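Local coordinates for penicillin-binding protein activator LpoB (PDB 4Q6V) that probably regulates peptidoglycan synthesis as the outer-membrane lipoprotein activator essential to penicillin-binding protein 1B, represented by its C-terminal domain, at residues Q65-L75 and I88-A96; N109-L117 and I126-Q134. All coordinates share one frame; numbering follows the deposited sequence.

Interaction 1 (Q65-L75 and I88-A96); sequences QLSMAKQQLGL and IGIARNVGA
I90 fills the gap between helix 65-72 and helix 88-94 with both of its branches. CG2, anti to its own backbone N, meets L66 CD2 at 3.7 Å and also faces A69 CB; the L66 side chain lies square across that of I90. The other branch, CG1 lying beside the backbone N (chi1 -65°), carries CD1 against the helix backbone itself, 3.7 Å from K70 N. L73 CD2 and L75 CD1 close around the same methyl, L75 meeting I90 tip to tip. One turn further along, V94 CG1 rests on A69 CB at 3.7 Å. The small A69 allows the near approach of the two backbones, its CA being 6.1 Å from that of I90. On the solvent side, where N93 is exposed, L73 and N93 run antiparallel past one another, and L73 CD2 lies 3.6 Å from G89 O, against a glycine.

Helix 65-72 closes in a Schellman motif, L75 N bonding back to K70 O and G74 N to Q71 O, with positive phi at G74; L73 N reaches K70 O from the other face of the carbonyl plane. K70 NZ turns off to the carbonyls of P77 and D79. The pair is a steeply crossed, largely apolar helix-helix contact, axes 9.5 Å apart at 113°, whose inner side, through L66 and I90, meets L27 of strand 25-35.

Interaction 2 (N109-L117 and I126-Q134); sequences NAPALQMQL and IWSGKGAVQ
Strands 112-117 and 126-132 pair antiparallel, their axes 4.6 Å apart, with L113-G131, M115-G129 and L117-W127 as hydrogen-bonded pairs and A112-A132, Q114-K130 and Q116-S128 as non-hydrogen-bonded ones. L113 and G131 exchange both bonds, as do M115 and G129, whereas L117 N donates to W127 O and L117 O receives I126 N. V133 N extends the bonding past the last pair to P111 O, at 3.0 Å and almost straight (178°). CA-H groups of Q114, K130, Q116 and S128 point at carbonyl oxygens of the neighbouring hydrogen-bonded pairs, the shortest contact being K130 CA to L113 O at 3.1 Å.

L113, M115, L117 and W127 share one face. W127 CG stands anti to the backbone N (chi1 176°), and the indole reaches along its strand over G129, a residue with no side chain, whose N lies 3.8 Å above the ring plane near the rim. M115, a selenomethionine, is bent at its last torsion and brings CE to the ring edge, in plane, 3.3 Å from W127 CH2. Toward one end L113 CB packs on V133 CG2 at 3.7 Å; toward the other, L117 CD2 meets I126 CD1 at 4.0 Å. On the opposite face Q114 and K130 project alongside each other, with Q114 CG 3.5 Å from K130 CB.

This is the C-terminal beta hairpin of the mixed sheet. Strand 98-106 bonds to the far edge of 112-117 through S105, S103 and Y101, strand 125-132 is the outermost strand within the chain, and helix 3-15 packs over the apolar face, placing M7 on L113, L10 on M115 and M14 on W127.

In the fold
Interaction 1 and interaction 2 lie on opposite sides of the chain's centre, their own centres about 26 Å apart and their nearest atoms about 9 Å apart. They share no helix or strand: the first joins two successive helices at the surface, the second two successive strands of the sheet. Strand 98-106 links them, following helix 84-94 in the chain and bonding to strand 112-119 in the sheet. Their chemistry differs accordingly. The helix pair relies mainly on apolar side chains, whereas backbone hydrogen bonds join the strands, whose side chains divide into an apolar face under helix 3-15 and a more polar one. Interaction 2 is the more deeply placed and buries more surface, 681 against 409 Å².

Interaction 1 (Q65-L75 and I88-A96)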
loop_
_atom_site.group_PDB
_atom_site.type_symbol
_atom_site.label_atom_id
_atom_site.label_comp_id
_atom_site.label_asym_id
_atom_site.label_seq_id
_atom_site.Cartn_x
_atom_site.Cartn_y
_atom_site.Cartn_z
ATOM N N GLN A 65 6.852 -0.313 -13.926
ATOM C CA GLN A 65 6.282 -1.653 -13.960
ATOM C C GLN A 65 4.772 -1.695 -13.851
ATOM O O GLN A 65 4.089 -2.430 -14.591
ATOM C CB GLN A 65 6.919 -2.564 -12.923
ATOM C CG GLN A 65 8.393 -2.850 -13.160
ATOM C CD GLN A 65 8.976 -3.638 -12.049
ATOM O OE1 GLN A 65 8.376 -4.625 -11.625
ATOM N NE2 GLN A 65 10.119 -3.206 -11.516
ATOM N N LEU A 66 4.233 -0.913 -12.935
ATOM C CA LEU A 66 2.794 -0.872 -12.752
ATOM C C LEU A 66 2.096 -0.285 -13.935
ATOM O O LEU A 66 1.097 -0.883 -14.401
ATOM C CB LEU A 66 2.383 -0.086 -11.496
ATOM C CG LEU A 66 2.772 -0.752 -10.177
ATOM C CD1 LEU A 66 2.628 0.205 -9.000
ATOM C CD2 LEU A 66 1.978 -2.040 -9.987
ATOM N N SER A 67 2.611 0.861 -14.412
ATOM C CA SER A 67 2.103 1.476 -15.626
ATOM C C SER A 67 2.033 0.446 -16.772
ATOM O O SER A 67 0.977 0.210 -17.370
ATOM C CB SER A 67 2.948 2.709 -15.998
ATOM O OG SER A 67 2.236 3.588 -16.811
HETATM N N MSE A 68 3.163 -0.204 -17.033
HETATM C CA MSE A 68 3.216 -1.246 -18.062
HETATM C C MSE A 68 2.213 -2.351 -17.850
HETATM O O MSE A 68 1.553 -2.783 -18.806
HETATM C CB MSE A 68 4.583 -1.916 -18.064
HETATM C CG MSE A 68 5.755 -0.965 -18.176
HETATM SE SE MSE A 68 5.663 -0.065 -19.915
HETATM C CE MSE A 68 6.313 1.689 -19.250
ATOM N N ALA A 69 2.123 -2.873 -16.617
ATOM C CA ALA A 69 1.186 -3.922 -16.299
ATOM C C ALA A 69 -0.268 -3.513 -16.540
ATOM O O ALA A 69 -1.033 -4.271 -17.184
ATOM C CB ALA A 69 1.362 -4.412 -14.878
ATOM N N LYS A 70 -0.617 -2.288 -16.110
ATOM C CA LYS A 70 -1.940 -1.736 -16.430
ATOM C C LYS A 70 -2.256 -1.744 -17.899
ATOM O O LYS A 70 -3.337 -2.065 -18.347
ATOM C CB LYS A 70 -2.102 -0.344 -15.838
ATOM C CG LYS A 70 -2.239 -0.308 -14.309
ATOM C CD LYS A 70 -2.663 1.039 -13.764
ATOM C CE LYS A 70 -1.477 1.985 -13.702
ATOM N NZ LYS A 70 -1.850 3.245 -13.004
ATOM N N GLN A 71 -1.274 -1.368 -18.696
ATOM C CA GLN A 71 -1.460 -1.258 -20.121
ATOM C C GLN A 71 -1.621 -2.678 -20.739
ATOM O O GLN A 71 -2.479 -2.895 -21.596
ATOM C CB GLN A 71 -0.256 -0.546 -20.719
ATOM C CG GLN A 71 -0.280 -0.536 -22.232
ATOM C CD GLN A 71 0.907 0.174 -22.816
ATOM O OE1 GLN A 71 2.066 -0.225 -22.574
ATOM N NE2 GLN A 71 0.629 1.228 -23.597
ATOM N N GLN A 72 -0.833 -3.645 -20.275
ATOM C CA GLN A 72 -0.995 -5.032 -20.723
ATOM C C GLN A 72 -2.343 -5.668 -20.370
ATOM O O GLN A 72 -2.762 -6.632 -21.042
ATOM C CB GLN A 72 0.137 -5.894 -20.215
ATOM C CG GLN A 72 1.509 -5.418 -20.607
ATOM C CD GLN A 72 2.586 -6.013 -19.724
ATOM O OE1 GLN A 72 2.300 -6.744 -18.775
ATOM N NE2 GLN A 72 3.825 -5.659 -20.032
ATOM N N LEU A 73 -3.040 -5.135 -19.356
ATOM C CA LEU A 73 -4.318 -5.653 -18.920
ATOM C C LEU A 73 -5.513 -4.834 -19.436
ATOM O O LEU A 73 -6.661 -5.171 -19.129
ATOM C CB LEU A 73 -4.350 -5.739 -17.385
ATOM C CG LEU A 73 -3.867 -7.091 -16.837
ATOM C CD1 LEU A 73 -2.414 -7.381 -17.187
ATOM C CD2 LEU A 73 -4.073 -7.115 -15.331
ATOM N N GLY A 74 -5.261 -3.780 -20.201
ATOM C CA GLY A 74 -6.275 -2.945 -20.845
ATOM C C GLY A 74 -6.935 -1.962 -19.891
ATOM O O GLY A 74 -8.045 -1.473 -20.127
ATOM N N LEU A 75 -6.291 -1.711 -18.757
ATOM C CA LEU A 75 -6.811 -0.778 -17.756
ATOM C C LEU A 75 -6.432 0.633 -18.214
ATOM O O LEU A 75 -5.495 0.834 -18.951
ATOM C CB LEU A 75 -6.294 -1.067 -16.351
ATOM C CG LEU A 75 -6.625 -2.452 -15.797
ATOM C CD1 LEU A 75 -6.067 -2.608 -14.397
ATOM C CD2 LEU A 75 -8.138 -2.658 -15.843
ATOM N N ILE A 88 -5.031 -7.808 -7.824
ATOM C CA ILE A 88 -4.518 -9.160 -7.965
ATOM C C ILE A 88 -4.136 -9.464 -9.421
ATOM O O ILE A 88 -3.132 -10.161 -9.686
ATOM C CB ILE A 88 -5.536 -10.212 -7.491
ATOM C CG1 ILE A 88 -5.774 -10.035 -6.009
ATOM C CG2 ILE A 88 -5.007 -11.618 -7.687
ATOM C CD1 ILE A 88 -6.968 -10.782 -5.482
ATOM N N GLY A 89 -4.978 -8.998 -10.348
ATOM C CA GLY A 89 -4.665 -9.096 -11.776
ATOM C C GLY A 89 -3.305 -8.490 -12.061
ATOM O O GLY A 89 -2.504 -9.095 -12.765
ATOM N N ILE A 90 -3.017 -7.330 -11.478
ATOM C CA ILE A 90 -1.766 -6.641 -11.679
ATOM C C ILE A 90 -0.636 -7.345 -10.937
ATOM O O ILE A 90 0.438 -7.560 -11.475
ATOM C CB ILE A 90 -1.853 -5.142 -11.272
ATOM C CG1 ILE A 90 -2.823 -4.357 -12.152
ATOM C CG2 ILE A 90 -0.489 -4.463 -11.364
ATOM C CD1 ILE A 90 -2.408 -4.262 -13.589
ATOM N N ALA A 91 -0.882 -7.748 -9.691
ATOM C CA ALA A 91 0.111 -8.398 -8.849
ATOM C C ALA A 91 0.636 -9.616 -9.544
ATOM O O ALA A 91 1.852 -9.889 -9.527
ATOM C CB ALA A 91 -0.519 -8.755 -7.522
ATOM N N ARG A 92 -0.241 -10.367 -10.214
ATOM C CA ARG A 92 0.186 -11.625 -10.875
ATOM C C ARG A 92 1.092 -11.403 -12.078
ATOM O O ARG A 92 2.083 -12.134 -12.259
ATOM C CB ARG A 92 -1.030 -12.458 -11.263
ATOM C CG ARG A 92 -1.828 -12.957 -10.060
ATOM C CD ARG A 92 -2.594 -14.243 -10.381
ATOM N NE ARG A 92 -3.111 -14.909 -9.174
ATOM C CZ ARG A 92 -4.382 -14.869 -8.773
ATOM N NH1 ARG A 92 -5.322 -14.215 -9.460
ATOM N NH2 ARG A 92 -4.729 -15.504 -7.659
ATOM N N ASN A 93 0.782 -10.365 -12.861
ATOM C CA ASN A 93 1.634 -9.986 -13.975
ATOM C C ASN A 93 3.021 -9.579 -13.562
ATOM O O ASN A 93 3.946 -9.911 -14.286
ATOM C CB ASN A 93 0.994 -8.875 -14.822
ATOM C CG ASN A 93 0.461 -9.371 -16.158
ATOM O OD1 ASN A 93 0.464 -8.644 -17.161
ATOM N ND2 ASN A 93 0.006 -10.627 -16.190
ATOM N N VAL A 94 3.165 -8.880 -12.433
ATOM C CA VAL A 94 4.448 -8.296 -12.007
ATOM C C VAL A 94 5.256 -9.159 -11.047
ATOM O O VAL A 94 6.370 -8.783 -10.645
ATOM C CB VAL A 94 4.256 -6.900 -11.366
ATOM C CG1 VAL A 94 3.659 -5.961 -12.405
ATOM C CG2 VAL A 94 3.386 -6.934 -10.086
ATOM N N GLY A 95 4.669 -10.279 -10.637
ATOM C CA GLY A 95 5.331 -11.205 -9.747
ATOM C C GLY A 95 5.304 -10.875 -8.251
ATOM O O GLY A 95 6.184 -11.262 -7.475
ATOM N N ALA A 96 4.262 -10.178 -7.801
ATOM C CA ALA A 96 4.197 -9.742 -6.394
ATOM C C ALA A 96 3.569 -10.835 -5.556
ATOM O O ALA A 96 2.598 -11.478 -6.005
ATOM C CB ALA A 96 3.395 -8.466 -6.311
#

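Interaction 2 (N109-L117 and I126-Q134)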
loop_
_atom_site.group_PDB
_atom_site.type_symbol
_atom_site.label_atom_id
_atom_site.label_comp_id
_atom_site.label_asym_id
_atom_site.label_seq_id
_atom_site.Cartn_x
_atom_site.Cartn_y
_atom_site.Cartn_z
ATOM N N ASN A 109 -7.805 17.319 9.027
ATOM C CA ASN A 109 -6.754 17.727 9.967
ATOM C C ASN A 109 -6.431 16.675 11.042
ATOM O O ASN A 109 -5.537 16.877 11.871
ATOM C CB ASN A 109 -7.100 19.043 10.645
ATOM C CG ASN A 109 -7.053 20.200 9.681
ATOM O OD1 ASN A 109 -6.339 20.172 8.668
ATOM N ND2 ASN A 109 -7.878 21.218 9.960
ATOM N N ALA A 110 -7.119 15.541 11.003
ATOM C CA ALA A 110 -6.924 14.487 11.968
ATOM C C ALA A 110 -7.195 13.069 11.424
ATOM O O ALA A 110 -7.940 12.315 12.018
ATOM C CB ALA A 110 -7.773 14.781 13.183
ATOM N N PRO A 111 -6.551 12.709 10.313
ATOM C CA PRO A 111 -6.894 11.510 9.569
ATOM C C PRO A 111 -6.673 10.221 10.369
ATOM O O PRO A 111 -5.828 10.126 11.252
ATOM C CB PRO A 111 -5.955 11.559 8.394
ATOM C CG PRO A 111 -5.522 12.985 8.247
ATOM C CD PRO A 111 -5.474 13.473 9.654
ATOM N N ALA A 112 -7.431 9.202 10.031
ATOM C CA ALA A 112 -7.134 7.816 10.433
ATOM C C ALA A 112 -6.518 7.008 9.296
ATOM O O ALA A 112 -7.096 6.835 8.232
ATOM C CB ALA A 112 -8.368 7.170 11.030
ATOM N N LEU A 113 -5.286 6.537 9.494
ATOM C CA LEU A 113 -4.578 5.660 8.552
ATOM C C LEU A 113 -4.941 4.194 8.840
ATOM O O LEU A 113 -4.881 3.726 9.948
ATOM C CB LEU A 113 -3.079 5.906 8.630
ATOM C CG LEU A 113 -2.215 5.225 7.579
ATOM C CD1 LEU A 113 -2.510 5.717 6.202
ATOM C CD2 LEU A 113 -0.764 5.445 7.911
ATOM N N GLN A 114 -5.402 3.487 7.817
ATOM C CA GLN A 114 -5.675 2.056 7.906
ATOM C C GLN A 114 -4.969 1.344 6.775
ATOM O O GLN A 114 -4.892 1.869 5.663
ATOM C CB GLN A 114 -7.179 1.772 7.891
ATOM C CG GLN A 114 -7.856 2.264 9.166
ATOM C CD GLN A 114 -9.347 2.538 9.048
ATOM O OE1 GLN A 114 -9.879 2.695 7.949
ATOM N NE2 GLN A 114 -10.028 2.617 10.194
HETATM N N MSE A 115 -4.452 0.165 7.086
HETATM C CA MSE A 115 -3.659 -0.585 6.088
HETATM C C MSE A 115 -4.082 -2.021 6.125
HETATM O O MSE A 115 -4.509 -2.534 7.141
HETATM C CB MSE A 115 -2.166 -0.471 6.395
HETATM C CG MSE A 115 -1.644 0.934 6.128
HETATM SE SE MSE A 115 0.323 1.059 6.314
HETATM C CE MSE A 115 0.452 -0.088 7.880
ATOM N N GLN A 116 -4.009 -2.697 4.982
ATOM C CA GLN A 116 -4.270 -4.118 4.908
ATOM C C GLN A 116 -3.332 -4.834 3.926
ATOM O O GLN A 116 -3.052 -4.329 2.832
ATOM C CB GLN A 116 -5.704 -4.322 4.506
ATOM C CG GLN A 116 -6.642 -3.255 5.058
ATOM C CD GLN A 116 -7.851 -3.208 4.205
ATOM O OE1 GLN A 116 -8.644 -4.166 4.244
ATOM N NE2 GLN A 116 -7.990 -2.128 3.428
ATOM N N LEU A 117 -2.847 -6.001 4.329
ATOM C CA LEU A 117 -1.922 -6.777 3.499
ATOM C C LEU A 117 -2.555 -8.032 2.948
ATOM O O LEU A 117 -2.913 -8.967 3.722
ATOM C CB LEU A 117 -0.671 -7.121 4.299
ATOM C CG LEU A 117 0.438 -7.802 3.514
ATOM C CD1 LEU A 117 1.110 -6.807 2.593
ATOM C CD2 LEU A 117 1.406 -8.424 4.496
ATOM N N ILE A 126 -4.117 -11.070 5.392
ATOM C CA ILE A 126 -3.381 -11.779 6.426
ATOM C C ILE A 126 -2.992 -10.839 7.548
ATOM O O ILE A 126 -2.638 -11.326 8.624
ATOM C CB ILE A 126 -2.131 -12.544 5.872
ATOM C CG1 ILE A 126 -1.127 -11.573 5.237
ATOM C CG2 ILE A 126 -2.612 -13.669 4.950
ATOM C CD1 ILE A 126 0.108 -12.169 4.618
ATOM N N TRP A 127 -3.055 -9.524 7.299
ATOM C CA TRP A 127 -2.710 -8.533 8.336
ATOM C C TRP A 127 -3.478 -7.233 8.146
ATOM O O TRP A 127 -3.653 -6.769 7.006
ATOM C CB TRP A 127 -1.188 -8.229 8.329
ATOM C CG TRP A 127 -0.846 -7.147 9.309
ATOM C CD1 TRP A 127 -0.678 -7.316 10.665
ATOM C CD2 TRP A 127 -0.686 -5.746 9.067
ATOM N NE1 TRP A 127 -0.411 -6.118 11.279
ATOM C CE2 TRP A 127 -0.416 -5.132 10.324
ATOM C CE3 TRP A 127 -0.685 -4.952 7.918
ATOM C CZ2 TRP A 127 -0.182 -3.773 10.452
ATOM C CZ3 TRP A 127 -0.489 -3.614 8.037
ATOM C CH2 TRP A 127 -0.240 -3.025 9.306
ATOM N N SER A 128 -3.826 -6.604 9.271
ATOM C CA SER A 128 -4.497 -5.320 9.240
ATOM C C SER A 128 -4.071 -4.425 10.395
ATOM O O SER A 128 -3.822 -4.938 11.469
ATOM C CB SER A 128 -6.007 -5.551 9.272
ATOM O OG SER A 128 -6.719 -4.352 9.231
ATOM N N GLY A 129 -4.009 -3.119 10.147
ATOM C CA GLY A 129 -3.627 -2.144 11.177
ATOM C C GLY A 129 -4.164 -0.740 10.966
ATOM O O GLY A 129 -4.313 -0.296 9.831
ATOM N N LYS A 130 -4.430 -0.028 12.075
ATOM C CA LYS A 130 -4.884 1.368 12.030
ATOM C C LYS A 130 -4.096 2.244 12.978
ATOM O O LYS A 130 -3.620 1.768 13.992
ATOM C CB LYS A 130 -6.372 1.487 12.266
ATOM C CG LYS A 130 -6.907 0.614 13.372
ATOM C CD LYS A 130 -8.426 0.552 13.346
ATOM C CE LYS A 130 -8.981 -0.100 14.613
ATOM N NZ LYS A 130 -10.479 -0.029 14.755
ATOM N N GLY A 131 -3.848 3.483 12.570
ATOM C CA GLY A 131 -3.213 4.459 13.455
ATOM C C GLY A 131 -3.693 5.856 13.117
ATOM O O GLY A 131 -4.110 6.113 12.010
ATOM N N ALA A 132 -3.637 6.767 14.075
ATOM C CA ALA A 132 -3.986 8.161 13.799
ATOM C C ALA A 132 -2.800 8.918 13.287
ATOM O O ALA A 132 -1.676 8.717 13.730
ATOM C CB ALA A 132 -4.551 8.822 15.052
ATOM N N VAL A 133 -3.036 9.791 12.322
ATOM C CA VAL A 133 -1.984 10.587 11.744
ATOM C C VAL A 133 -2.004 11.963 12.418
ATOM O O VAL A 133 -2.915 12.762 12.202
ATOM C CB VAL A 133 -2.200 10.770 10.242
ATOM C CG1 VAL A 133 -1.097 11.639 9.627
ATOM C CG2 VAL A 133 -2.348 9.433 9.525
ATOM N N GLN A 134 -0.963 12.233 13.203
ATOM C CA GLN A 134 -0.770 13.516 13.875
ATOM C C GLN A 134 -0.057 14.548 13.029
ATOM O O GLN A 134 0.239 14.349 11.848
ATOM C CB GLN A 134 0.072 13.320 15.134
ATOM C CG GLN A 134 -0.740 12.851 16.304
ATOM C CD GLN A 134 -0.435 11.417 16.620
ATOM O OE1 GLN A 134 0.696 10.972 16.509
ATOM N NE2 GLN A 134 -1.447 10.674 17.017
#